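Local coordinates for alpha-fucosidase (Bifidobacterium bifidum, PDB 2EAB), which probably hydrolyses alpha-1,2-L-fucosidic linkages, releasing fucose, this chain being the catalytic part of a longer glycoside hydrolase family 95 protein, at residues 478-482 with 540-546; 532-536 with 600-604; 559-565 with 574-580; 612-616 with 628-634. One frame throughout, in Å; residues are numbered along the deposited sequence.

In the fold
All four contacts lie in the family 95 catalytic region, away from the annotated calcium sites. Contacts 1 and 3 are buried, contacts 2 and 4 only partly so. Contacts 1 and 2 share helix 525-546 and are tied by Y481 OH to L534 O; contact 4 joins the same helix through W615 NE1 to V543 O, and meets contact 2 through S633 OG to V604 O. Contact 3 lies along the chain within the loop closed by contact 2. Chemistry follows place: contact 1 joins phenylalanine-methionine packing to a glutamate beside a tyrosine, contact 3 has buried hydroxyl-carboxylate bonds and waters, contact 2 a tyrosine and a lysine sharing one aspartate oxygen, and contact 4 an arginine lying on tryptophan beside a disulfide.

Contact 1. Residues 478-482 with 540-546; sequences GEGYM and HFYVNYM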
loop_
_atom_site.group_PDB
_atom_site.type_symbol
_atom_site.label_atom_id
_atom_site.label_comp_id
_atom_site.label_asym_id
_atom_site.label_seq_id
_atom_site.Cartn_x
_atom_site.Cartn_y
_atom_site.Cartn_z
ATOM N N GLY A 478 -3.326 26.625 -6.098
ATOM C CA GLY A 478 -3.081 26.494 -7.532
ATOM C C GLY A 478 -4.325 26.079 -8.293
ATOM O O GLY A 478 -5.392 25.884 -7.709
ATOM N N GLU A 479 -4.180 25.947 -9.609
ATOM C CA GLU A 479 -5.303 25.605 -10.480
ATOM C C GLU A 479 -5.566 24.107 -10.585
ATOM O O GLU A 479 -6.594 23.692 -11.122
ATOM C CB GLU A 479 -5.108 26.212 -11.868
ATOM C CG GLU A 479 -5.234 27.719 -11.877
ATOM C CD GLU A 479 -6.584 28.175 -11.356
ATOM O OE1 GLU A 479 -7.618 27.781 -11.938
ATOM O OE2 GLU A 479 -6.609 28.914 -10.349
ATOM N N GLY A 480 -4.647 23.300 -10.064
ATOM C CA GLY A 480 -4.810 21.860 -10.114
ATOM C C GLY A 480 -3.542 21.119 -10.453
ATOM O O GLY A 480 -2.645 21.643 -11.113
ATOM N N TYR A 481 -3.482 19.877 -9.992
ATOM C CA TYR A 481 -2.375 18.983 -10.284
ATOM C C TYR A 481 -2.951 17.668 -10.800
ATOM O O TYR A 481 -3.932 17.148 -10.265
ATOM C CB TYR A 481 -1.459 18.793 -9.057
ATOM C CG TYR A 481 -2.181 18.382 -7.790
ATOM C CD1 TYR A 481 -2.135 17.068 -7.342
ATOM C CD2 TYR A 481 -2.917 19.309 -7.047
ATOM C CE1 TYR A 481 -2.803 16.684 -6.188
ATOM C CE2 TYR A 481 -3.594 18.938 -5.897
ATOM C CZ TYR A 481 -3.535 17.622 -5.474
ATOM O OH TYR A 481 -4.201 17.236 -4.334
ATOM N N MET A 482 -2.345 17.168 -11.868
ATOM C CA MET A 482 -2.817 15.983 -12.551
ATOM C C MET A 482 -1.699 14.948 -12.569
ATOM O O MET A 482 -0.542 15.280 -12.818
ATOM C CB MET A 482 -3.230 16.351 -13.979
ATOM C CG MET A 482 -3.783 15.193 -14.786
ATOM S SD MET A 482 -4.053 15.645 -16.510
ATOM C CE MET A 482 -5.845 15.587 -16.643
ATOM N N HIS A 540 -10.921 21.930 -6.892
ATOM C CA HIS A 540 -10.912 23.075 -7.795
ATOM C C HIS A 540 -10.642 22.626 -9.231
ATOM O O HIS A 540 -11.325 23.043 -10.171
ATOM C CB HIS A 540 -9.839 24.074 -7.373
ATOM C CG HIS A 540 -9.825 25.312 -8.206
ATOM N ND1 HIS A 540 -9.031 25.467 -9.322
ATOM C CD2 HIS A 540 -10.543 26.452 -8.091
ATOM C CE1 HIS A 540 -9.253 26.661 -9.848
ATOM N NE2 HIS A 540 -10.168 27.275 -9.122
ATOM N N PHE A 541 -9.637 21.770 -9.381
ATOM C CA PHE A 541 -9.219 21.256 -10.676
ATOM C C PHE A 541 -10.360 20.519 -11.359
ATOM O O PHE A 541 -10.691 20.806 -12.512
ATOM C CB PHE A 541 -8.003 20.341 -10.495
ATOM C CG PHE A 541 -7.485 19.744 -11.774
ATOM C CD1 PHE A 541 -7.148 20.553 -12.861
ATOM C CD2 PHE A 541 -7.317 18.370 -11.885
ATOM C CE1 PHE A 541 -6.670 19.993 -14.042
ATOM C CE2 PHE A 541 -6.823 17.807 -13.051
ATOM C CZ PHE A 541 -6.506 18.615 -14.140
ATOM N N TYR A 542 -10.983 19.587 -10.647
ATOM C CA TYR A 542 -12.061 18.815 -11.242
ATOM C C TYR A 542 -13.272 19.664 -11.574
ATOM O O TYR A 542 -13.817 19.561 -12.670
ATOM C CB TYR A 542 -12.414 17.578 -10.401
ATOM C CG TYR A 542 -11.718 16.379 -10.978
ATOM C CD1 TYR A 542 -10.386 16.104 -10.663
ATOM C CD2 TYR A 542 -12.361 15.565 -11.906
ATOM C CE1 TYR A 542 -9.722 15.029 -11.244
ATOM C CE2 TYR A 542 -11.709 14.492 -12.491
ATOM C CZ TYR A 542 -10.391 14.229 -12.151
ATOM O OH TYR A 542 -9.730 13.172 -12.728
ATOM N N VAL A 543 -13.679 20.521 -10.644
ATOM C CA VAL A 543 -14.847 21.373 -10.868
ATOM C C VAL A 543 -14.651 22.313 -12.061
ATOM O O VAL A 543 -15.545 22.459 -12.903
ATOM C CB VAL A 543 -15.218 22.180 -9.593
ATOM C CG1 VAL A 543 -16.184 23.330 -9.916
ATOM C CG2 VAL A 543 -15.801 21.261 -8.529
ATOM N N ASN A 544 -13.484 22.948 -12.128
ATOM C CA ASN A 544 -13.249 24.003 -13.110
ATOM C C ASN A 544 -12.741 23.545 -14.468
ATOM O O ASN A 544 -12.972 24.228 -15.471
ATOM C CB ASN A 544 -12.324 25.067 -12.527
ATOM C CG ASN A 544 -13.010 25.898 -11.477
ATOM O OD1 ASN A 544 -13.735 26.842 -11.796
ATOM N ND2 ASN A 544 -12.816 25.542 -10.217
ATOM N N TYR A 545 -12.073 22.394 -14.507
ATOM C CA TYR A 545 -11.443 21.943 -15.745
ATOM C C TYR A 545 -11.929 20.603 -16.284
ATOM O O TYR A 545 -11.992 20.419 -17.503
ATOM C CB TYR A 545 -9.922 21.923 -15.590
ATOM C CG TYR A 545 -9.352 23.276 -15.269
ATOM C CD1 TYR A 545 -9.014 24.163 -16.289
ATOM C CD2 TYR A 545 -9.161 23.679 -13.946
ATOM C CE1 TYR A 545 -8.496 25.415 -16.003
ATOM C CE2 TYR A 545 -8.643 24.930 -13.647
ATOM C CZ TYR A 545 -8.315 25.791 -14.680
ATOM O OH TYR A 545 -7.786 27.028 -14.397
ATOM N N MET A 546 -12.269 19.673 -15.395
ATOM C CA MET A 546 -12.512 18.287 -15.811
ATOM C C MET A 546 -13.972 17.903 -16.027
ATOM O O MET A 546 -14.282 17.151 -16.954
ATOM C CB MET A 546 -11.855 17.308 -14.835
ATOM C CG MET A 546 -10.352 17.522 -14.648
ATOM S SD MET A 546 -9.378 17.261 -16.135
ATOM C CE MET A 546 -9.518 15.487 -16.334
#
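F541 lies against the backbone of loop 478-482 at G480 and against M482. Its CG stands anti to the backbone N (chi1 180°), which sends the ring out from the helix along the loop. CB sits 3.6 Å from G480 CA, and CG remains close to the same CA. CD1 comes within 3.6 Å of E479 O, while CD2, on the other flank, is 3.9 Å from Y481 O. Further out, CE2 meets M482 CB, and at the tip CZ is 4.0 Å from M482 CE, which approaches the ring edge in its plane. M546 CG rests over one face, offset toward the rim. M482 CE also reaches M546 CE at 3.7 Å, so two methionine ends close the apolar side.

G480 permits this closeness: a beta carbon there would run into F541 CD1, and the backbone angles (138°/154°) are themselves suited to a residue without one. On the polar side, Y545 OH points to E479 OE1 as a donor, although the place of that oxygen is not secure. N544 ND2 bonds H540 O at 2.9 Å, a carbonyl that also accepts from N544 N.

Residues 540-546 are the last turns of helix 525-546, with a wider pi-type turn at 542-546, in a catalytic domain of the (alpha/alpha)6-barrel type. A459 and A463 of helix 452-463 touch F541 as well, so three parts of the fold share the ring. The chemistry implies two halves: an apolar one of F541 and the methionines, and a comparably large polar one where partly exposed E479 packs against Y545 and H540, its bond to Y545 probable but less securely placed.

Contact 2. Residues 532-536 with 600-604; sequences YALLK and PDGLV
Y532 and K536 converge on one oxygen of the loop, D601 OD2. Y532 OH donates to it at 2.6 Å, meeting it on the anti side and 20° out of the carboxylate plane; the oxygen lies at the edge of the phenol ring, whose plane is turned only 24° from that of the carboxylate. K536 NZ makes a salt bridge to the same oxygen at 3.0 Å, weak as a hydrogen bond. The lysine is extended throughout and crosses D601 at about a right angle, with its ammonium also paired to E477. Two donors on one oxygen, one of them charged, would probably keep D601 ionised.

A water completes the polar link, donating to Y532 OH at 2.7 Å and accepting from D601 N at 2.9 Å. L603 CD1 packs 3.9 Å from K536 CG and lies near Y532 OH, giving the charged pair an apolar flank, while K536 CB lies over one face of the Y532 ring, toward its rim.

The loop 600-604, between helices 577-596 and 632-639, is thus fastened to helix 525-546; Y532 also touches A594 of the first and W632 of the second.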
loop_
_atom_site.group_PDB
_atom_site.type_symbol
_atom_site.label_atom_id
_atom_site.label_comp_id
_atom_site.label_asym_id
_atom_site.label_seq_id
_atom_site.Cartn_x
_atom_site.Cartn_y
_atom_site.Cartn_z
ATOM N N TYR A 532 -6.756 19.044 3.702
ATOM C CA TYR A 532 -7.630 20.070 3.154
ATOM C C TYR A 532 -6.971 20.801 1.986
ATOM O O TYR A 532 -7.602 21.012 0.955
ATOM C CB TYR A 532 -8.089 21.075 4.219
ATOM C CG TYR A 532 -8.872 22.216 3.611
ATOM C CD1 TYR A 532 -10.156 22.011 3.115
ATOM C CD2 TYR A 532 -8.317 23.491 3.496
ATOM C CE1 TYR A 532 -10.876 23.040 2.527
ATOM C CE2 TYR A 532 -9.039 24.539 2.914
ATOM C CZ TYR A 532 -10.316 24.301 2.436
ATOM O OH TYR A 532 -11.047 25.308 1.853
ATOM N N ALA A 533 -5.714 21.205 2.158
ATOM C CA ALA A 533 -5.002 21.898 1.089
ATOM C C ALA A 533 -4.979 21.058 -0.195
ATOM O O ALA A 533 -5.282 21.560 -1.274
ATOM C CB ALA A 533 -3.590 22.282 1.531
ATOM N N LEU A 534 -4.649 19.777 -0.068
ATOM C CA LEU A 534 -4.622 18.879 -1.227
ATOM C C LEU A 534 -5.988 18.730 -1.879
ATOM O O LEU A 534 -6.113 18.793 -3.106
ATOM C CB LEU A 534 -4.090 17.504 -0.832
ATOM C CG LEU A 534 -2.585 17.414 -0.569
ATOM C CD1 LEU A 534 -2.243 16.152 0.207
ATOM C CD2 LEU A 534 -1.797 17.473 -1.873
ATOM N N LEU A 535 -7.006 18.529 -1.045
ATOM C CA LEU A 535 -8.365 18.321 -1.538
ATOM C C LEU A 535 -8.944 19.570 -2.174
ATOM O O LEU A 535 -9.670 19.476 -3.158
ATOM C CB LEU A 535 -9.279 17.827 -0.418
ATOM C CG LEU A 535 -9.098 16.355 -0.045
ATOM C CD1 LEU A 535 -9.699 16.073 1.313
ATOM C CD2 LEU A 535 -9.712 15.447 -1.105
ATOM N N LYS A 536 -8.623 20.727 -1.604
ATOM C CA LYS A 536 -9.108 22.001 -2.116
ATOM C C LYS A 536 -8.658 22.193 -3.565
ATOM O O LYS A 536 -9.468 22.509 -4.441
ATOM C CB LYS A 536 -8.584 23.141 -1.244
ATOM C CG LYS A 536 -8.964 24.536 -1.709
ATOM C CD LYS A 536 -8.320 25.588 -0.809
ATOM C CE LYS A 536 -8.583 26.996 -1.322
ATOM N NZ LYS A 536 -7.975 28.041 -0.446
ATOM N N PRO A 600 -13.561 27.987 5.861
ATOM C CA PRO A 600 -13.039 29.359 5.811
ATOM C C PRO A 600 -13.005 29.961 4.409
ATOM O O PRO A 600 -13.015 31.187 4.269
ATOM C CB PRO A 600 -11.613 29.214 6.356
ATOM C CG PRO A 600 -11.255 27.785 6.128
ATOM C CD PRO A 600 -12.538 27.039 6.344
ATOM N N ASP A 601 -12.967 29.111 3.386
ATOM C CA ASP A 601 -12.892 29.579 2.007
ATOM C C ASP A 601 -14.265 29.644 1.329
ATOM O O ASP A 601 -14.371 30.077 0.180
ATOM C CB ASP A 601 -11.923 28.704 1.199
ATOM C CG ASP A 601 -10.509 28.721 1.758
ATOM O OD1 ASP A 601 -10.031 29.806 2.158
ATOM O OD2 ASP A 601 -9.870 27.647 1.792
ATOM N N GLY A 602 -15.309 29.229 2.047
ATOM C CA GLY A 602 -16.684 29.257 1.531
ATOM C C GLY A 602 -16.854 28.442 0.259
ATOM O O GLY A 602 -17.414 28.925 -0.729
ATOM N N LEU A 603 -16.369 27.201 0.289
ATOM C CA LEU A 603 -16.341 26.343 -0.901
ATOM C C LEU A 603 -17.358 25.201 -0.882
ATOM O O LEU A 603 -17.631 24.590 -1.917
ATOM C CB LEU A 603 -14.923 25.804 -1.139
ATOM C CG LEU A 603 -13.863 26.871 -1.434
ATOM C CD1 LEU A 603 -12.484 26.247 -1.576
ATOM C CD2 LEU A 603 -14.208 27.687 -2.675
ATOM N N VAL A 604 -17.926 24.923 0.286
ATOM C CA VAL A 604 -18.925 23.861 0.421
ATOM C C VAL A 604 -20.178 24.190 -0.394
ATOM O O VAL A 604 -20.693 23.341 -1.128
ATOM C CB VAL A 604 -19.282 23.602 1.909
ATOM C CG1 VAL A 604 -20.474 22.658 2.044
ATOM C CG2 VAL A 604 -18.079 23.037 2.648
HETATM O O HOH W 1 -13.165 26.239 3.263
#

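Contact 3. Residues 559-565 with 574-580; sequences TTGVAYS and DGNTYES
T559 OG1 holds two groups at once: it donates to D574 OD1 at 2.8 Å and accepts from G561 N at 3.3 Å, which closes an ST turn. The setting is a beta hairpin of strands 558-565 and 572-574 that runs on into helix 577-596, with V562 and D574 as an antiparallel non-hydrogen-bonded pair. Replacing T559 by a valine is likely to leave G561 N without its acceptor and D574 OD1 with only part of its support, H548 NE2 being a second donor there.

G575 N bonds G561 O at 2.8 Å, coming from above the carbonyl plane. A beta carbon on G575 would clash with T559 CB.

From the helix, E579 reaches back to T560, at the break in strand 558-565. Its chain is extended beyond CG, and OE1 accepts from T560 OG1 at 2.6 Å on the anti side, 16° out of the carboxylate plane. A563 CB packs 3.7 Å from E579 CD and also near N576 ND2. One water links N576 ND2 to A563 O, and another links Y578 N to S565 OG, whose further partner is E652. N576 is the N-cap: its OD1 takes E579 N at 2.9 Å, N-H...O angle 173°.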
loop_
_atom_site.group_PDB
_atom_site.type_symbol
_atom_site.label_atom_id
_atom_site.label_comp_id
_atom_site.label_asym_id
_atom_site.label_seq_id
_atom_site.Cartn_x
_atom_site.Cartn_y
_atom_site.Cartn_z
ATOM N N THR A 559 -20.468 14.509 -15.820
ATOM C CA THR A 559 -19.494 13.425 -15.840
ATOM C C THR A 559 -18.095 14.016 -15.925
ATOM O O THR A 559 -17.922 15.231 -16.054
ATOM C CB THR A 559 -19.679 12.461 -17.037
ATOM O OG1 THR A 559 -19.404 13.164 -18.254
ATOM C CG2 THR A 559 -21.082 11.849 -17.072
ATOM N N THR A 560 -17.101 13.139 -15.872
ATOM C CA THR A 560 -15.709 13.552 -15.996
ATOM C C THR A 560 -15.237 13.606 -17.451
ATOM O O THR A 560 -14.044 13.768 -17.708
ATOM C CB THR A 560 -14.788 12.603 -15.216
ATOM O OG1 THR A 560 -15.034 11.257 -15.642
ATOM C CG2 THR A 560 -15.050 12.703 -13.725
ATOM N N GLY A 561 -16.157 13.488 -18.404
ATOM C CA GLY A 561 -15.777 13.510 -19.814
ATOM C C GLY A 561 -15.110 12.216 -20.234
ATOM O O GLY A 561 -15.353 11.158 -19.643
ATOM N N VAL A 562 -14.255 12.296 -21.250
ATOM C CA VAL A 562 -13.698 11.087 -21.847
ATOM C C VAL A 562 -13.003 10.206 -20.802
ATOM O O VAL A 562 -12.160 10.676 -20.030
ATOM C CB VAL A 562 -12.828 11.402 -23.085
ATOM C CG1 VAL A 562 -11.600 12.198 -22.716
ATOM C CG2 VAL A 562 -12.466 10.129 -23.819
ATOM N N ALA A 563 -13.390 8.938 -20.771
ATOM C CA ALA A 563 -12.897 8.026 -19.746
ATOM C C ALA A 563 -12.912 6.583 -20.198
ATOM O O ALA A 563 -13.765 6.175 -20.997
ATOM C CB ALA A 563 -13.711 8.178 -18.465
ATOM N N TYR A 564 -11.966 5.822 -19.650
ATOM C CA TYR A 564 -11.866 4.383 -19.832
ATOM C C TYR A 564 -12.139 3.712 -18.500
ATOM O O TYR A 564 -11.692 4.194 -17.455
ATOM C CB TYR A 564 -10.455 4.033 -20.302
ATOM C CG TYR A 564 -10.217 2.578 -20.628
ATOM C CD1 TYR A 564 -11.067 1.886 -21.490
ATOM C CD2 TYR A 564 -9.121 1.898 -20.100
ATOM C CE1 TYR A 564 -10.842 0.553 -21.802
ATOM C CE2 TYR A 564 -8.883 0.564 -20.414
ATOM C CZ TYR A 564 -9.749 -0.100 -21.264
ATOM O OH TYR A 564 -9.512 -1.418 -21.575
ATOM N N SER A 565 -12.884 2.613 -18.528
ATOM C CA SER A 565 -13.081 1.815 -17.328
ATOM C C SER A 565 -12.097 0.651 -17.384
ATOM O O SER A 565 -12.317 -0.295 -18.140
ATOM C CB SER A 565 -14.515 1.294 -17.261
ATOM O OG SER A 565 -14.798 0.800 -15.962
ATOM N N ASP A 574 -18.495 8.730 -22.297
ATOM C CA ASP A 574 -18.850 9.976 -21.635
ATOM C C ASP A 574 -18.926 9.738 -20.129
ATOM O O ASP A 574 -19.995 9.489 -19.563
ATOM C CB ASP A 574 -20.166 10.514 -22.200
ATOM C CG ASP A 574 -20.416 11.963 -21.838
ATOM O OD1 ASP A 574 -19.746 12.501 -20.928
ATOM O OD2 ASP A 574 -21.293 12.576 -22.483
ATOM N N GLY A 575 -17.762 9.803 -19.490
ATOM C CA GLY A 575 -17.630 9.430 -18.094
ATOM C C GLY A 575 -17.852 7.946 -17.899
ATOM O O GLY A 575 -18.066 7.197 -18.857
ATOM N N ASN A 576 -17.802 7.522 -16.644
ATOM C CA ASN A 576 -18.134 6.158 -16.251
ATOM C C ASN A 576 -18.249 6.092 -14.734
ATOM O O ASN A 576 -17.909 7.042 -14.033
ATOM C CB ASN A 576 -17.147 5.113 -16.819
ATOM C CG ASN A 576 -15.705 5.351 -16.393
ATOM O OD1 ASN A 576 -15.426 5.880 -15.310
ATOM N ND2 ASN A 576 -14.772 4.937 -17.246
ATOM N N THR A 577 -18.726 4.962 -14.237
ATOM C CA THR A 577 -18.976 4.803 -12.812
ATOM C C THR A 577 -17.681 4.842 -12.002
ATOM O O THR A 577 -17.652 5.407 -10.905
ATOM C CB THR A 577 -19.743 3.511 -12.568
ATOM O OG1 THR A 577 -20.949 3.570 -13.337
ATOM C CG2 THR A 577 -20.080 3.319 -11.088
ATOM N N TYR A 578 -16.617 4.260 -12.556
ATOM C CA TYR A 578 -15.286 4.295 -11.961
ATOM C C TYR A 578 -14.870 5.735 -11.613
ATOM O O TYR A 578 -14.642 6.071 -10.441
ATOM C CB TYR A 578 -14.306 3.597 -12.923
ATOM C CG TYR A 578 -12.861 4.019 -12.817
ATOM C CD1 TYR A 578 -12.111 3.767 -11.669
ATOM C CD2 TYR A 578 -12.233 4.651 -13.888
ATOM C CE1 TYR A 578 -10.775 4.169 -11.581
ATOM C CE2 TYR A 578 -10.909 5.050 -13.813
ATOM C CZ TYR A 578 -10.185 4.807 -12.666
ATOM O OH TYR A 578 -8.876 5.240 -12.620
ATOM N N GLU A 579 -14.828 6.605 -12.618
ATOM C CA GLU A 579 -14.368 7.974 -12.377
ATOM C C GLU A 579 -15.355 8.803 -11.568
ATOM O O GLU A 579 -14.951 9.563 -10.688
ATOM C CB GLU A 579 -14.014 8.690 -13.680
ATOM C CG GLU A 579 -12.781 8.120 -14.365
ATOM C CD GLU A 579 -12.086 9.097 -15.303
ATOM O OE1 GLU A 579 -12.627 10.188 -15.578
ATOM O OE2 GLU A 579 -10.981 8.764 -15.784
ATOM N N SER A 580 -16.645 8.661 -11.858
ATOM C CA SER A 580 -17.648 9.414 -11.109
ATOM C C SER A 580 -17.697 9.021 -9.642
ATOM O O SER A 580 -17.884 9.884 -8.785
ATOM C CB SER A 580 -19.028 9.308 -11.750
ATOM O OG SER A 580 -19.027 9.993 -12.987
HETATM O O HOH W 2 -10.523 10.648 -17.903
HETATM O O HOH W 3 -15.441 4.111 -19.938
HETATM O O HOH W 4 -10.017 7.216 -17.998
HETATM O O HOH W 5 -16.753 2.380 -14.701
#

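Contact 4. Residues 612-616 with 628-634; sequences ADNWA and ANRSWSC
R630 runs over one face of the W615 indole, the two side chains sliding past each other in opposite directions, with R630 CG 3.7 Å from the centroid of the six-membered ring and 7° off the normal, a CH-pi contact. With CG anti to the carbonyl carbon (chi1 -69°), the methylenes slide over that face; the chain then bends at chi3 (-70°), swinging the guanidinium off the ring and steeply to its plane. NH1 thereby reaches N614 O at 2.8 Å, nearly along the C=O axis and in the guanidinium plane, and it bonds D625 O as well.

At the ring edge C634 SG stands 4.0 Å from W615 CZ3, a sulfur-aromatic contact by a cysteine in a disulfide with C610. The contact joins the 3-10 turn 612-615 to the residues leading into helix 632-639, where N629 makes an Asx turn: its OD1 accepts from S631 N at 3.0 Å and from S631 OG. S631, the N-cap, takes a weak bond from C634 N.

W615 NE1 donates to V543 O of helix 525-546. Cutting W615 back to an alanine would probably deprive the R630 methylenes of their bed and V543 O of its indole donor. N614 CB meets A628 CB at 3.8 Å, and N614 ND2 bonds N629 O at 2.9 Å, tilted from the carbonyl plane.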
loop_
_atom_site.group_PDB
_atom_site.type_symbol
_atom_site.label_atom_id
_atom_site.label_comp_id
_atom_site.label_asym_id
_atom_site.label_seq_id
_atom_site.Cartn_x
_atom_site.Cartn_y
_atom_site.Cartn_z
ATOM N N ALA A 612 -26.508 21.026 -14.069
ATOM C CA ALA A 612 -25.373 20.716 -14.937
ATOM C C ALA A 612 -25.164 21.805 -15.989
ATOM O O ALA A 612 -24.062 21.952 -16.520
ATOM C CB ALA A 612 -25.550 19.357 -15.592
ATOM N N ASP A 613 -26.217 22.575 -16.268
ATOM C CA ASP A 613 -26.125 23.729 -17.162
ATOM C C ASP A 613 -25.181 24.812 -16.629
ATOM O O ASP A 613 -24.703 25.650 -17.399
ATOM C CB ASP A 613 -27.511 24.336 -17.411
ATOM C CG ASP A 613 -28.388 23.469 -18.298
ATOM O OD1 ASP A 613 -27.859 22.600 -19.021
ATOM O OD2 ASP A 613 -29.621 23.673 -18.282
ATOM N N ASN A 614 -24.913 24.793 -15.322
ATOM C CA ASN A 614 -24.005 25.756 -14.694
ATOM C C ASN A 614 -22.556 25.608 -15.152
ATOM O O ASN A 614 -21.730 26.474 -14.875
ATOM C CB ASN A 614 -24.064 25.651 -13.164
ATOM C CG ASN A 614 -25.440 25.964 -12.597
ATOM O OD1 ASN A 614 -26.347 26.404 -13.314
ATOM N ND2 ASN A 614 -25.598 25.740 -11.299
ATOM N N TRP A 615 -22.257 24.508 -15.842
ATOM C CA TRP A 615 -20.902 24.224 -16.315
ATOM C C TRP A 615 -20.642 24.671 -17.760
ATOM O O TRP A 615 -19.585 24.379 -18.322
ATOM C CB TRP A 615 -20.549 22.744 -16.108
ATOM C CG TRP A 615 -19.923 22.510 -14.770
ATOM C CD1 TRP A 615 -18.589 22.339 -14.507
ATOM C CD2 TRP A 615 -20.592 22.455 -13.503
ATOM N NE1 TRP A 615 -18.392 22.175 -13.159
ATOM C CE2 TRP A 615 -19.602 22.240 -12.518
ATOM C CE3 TRP A 615 -21.933 22.555 -13.103
ATOM C CZ2 TRP A 615 -19.911 22.126 -11.159
ATOM C CZ3 TRP A 615 -22.239 22.445 -11.747
ATOM C CH2 TRP A 615 -21.232 22.230 -10.793
ATOM N N ALA A 616 -21.590 25.410 -18.340
ATOM C CA ALA A 616 -21.478 25.857 -19.729
ATOM C C ALA A 616 -20.206 26.672 -19.937
ATOM O O ALA A 616 -19.894 27.560 -19.146
ATOM C CB ALA A 616 -22.707 26.662 -20.131
ATOM N N ALA A 628 -22.720 31.402 -11.584
ATOM C CA ALA A 628 -23.529 30.197 -11.397
ATOM C C ALA A 628 -22.960 29.310 -10.290
ATOM O O ALA A 628 -21.757 29.323 -10.031
ATOM C CB ALA A 628 -23.645 29.424 -12.697
ATOM N N ASN A 629 -23.838 28.559 -9.633
ATOM C CA ASN A 629 -23.440 27.663 -8.557
ATOM C C ASN A 629 -22.630 26.483 -9.091
ATOM O O ASN A 629 -23.175 25.596 -9.742
ATOM C CB ASN A 629 -24.682 27.181 -7.797
ATOM C CG ASN A 629 -24.347 26.311 -6.596
ATOM O OD1 ASN A 629 -23.183 25.999 -6.327
ATOM N ND2 ASN A 629 -25.380 25.908 -5.865
ATOM N N ARG A 630 -21.327 26.497 -8.823
ATOM C CA ARG A 630 -20.450 25.368 -9.134
ATOM C C ARG A 630 -19.724 24.930 -7.868
ATOM O O ARG A 630 -18.586 24.459 -7.912
ATOM C CB ARG A 630 -19.465 25.722 -10.254
ATOM C CG ARG A 630 -20.131 25.895 -11.607
ATOM C CD ARG A 630 -19.135 26.216 -12.706
ATOM N NE ARG A 630 -18.571 27.560 -12.579
ATOM C CZ ARG A 630 -19.088 28.659 -13.124
ATOM N NH1 ARG A 630 -20.195 28.595 -13.853
ATOM N NH2 ARG A 630 -18.487 29.828 -12.943
ATOM N N SER A 631 -20.403 25.084 -6.732
ATOM C CA SER A 631 -19.843 24.717 -5.437
ATOM C C SER A 631 -19.636 23.210 -5.328
ATOM O O SER A 631 -20.201 22.428 -6.105
ATOM C CB SER A 631 -20.748 25.202 -4.304
ATOM O OG SER A 631 -21.988 24.516 -4.316
ATOM N N TRP A 632 -18.843 22.803 -4.346
ATOM C CA TRP A 632 -18.573 21.388 -4.154
ATOM C C TRP A 632 -19.847 20.579 -3.911
ATOM O O TRP A 632 -20.001 19.495 -4.469
ATOM C CB TRP A 632 -17.575 21.166 -3.022
ATOM C CG TRP A 632 -16.215 21.742 -3.297
ATOM C CD1 TRP A 632 -15.732 22.216 -4.492
ATOM C CD2 TRP A 632 -15.152 21.884 -2.353
ATOM N NE1 TRP A 632 -14.439 22.652 -4.338
ATOM C CE2 TRP A 632 -14.056 22.452 -3.037
ATOM C CE3 TRP A 632 -15.017 21.579 -0.990
ATOM C CZ2 TRP A 632 -12.845 22.737 -2.400
ATOM C CZ3 TRP A 632 -13.811 21.860 -0.359
ATOM C CH2 TRP A 632 -12.742 22.430 -1.066
ATOM N N SER A 633 -20.764 21.105 -3.095
ATOM C CA SER A 633 -22.044 20.430 -2.839
ATOM C C SER A 633 -22.867 20.274 -4.115
ATOM O O SER A 633 -23.464 19.222 -4.355
ATOM C CB SER A 633 -22.869 21.180 -1.790
ATOM O OG SER A 633 -22.208 21.190 -0.536
ATOM N N CYS A 634 -22.895 21.325 -4.931
ATOM C CA CYS A 634 -23.629 21.288 -6.184
ATOM C C CYS A 634 -23.038 20.241 -7.127
ATOM O O CYS A 634 -23.749 19.360 -7.607
ATOM C CB CYS A 634 -23.643 22.666 -6.838
ATOM S SG CYS A 634 -24.454 22.666 -8.448
#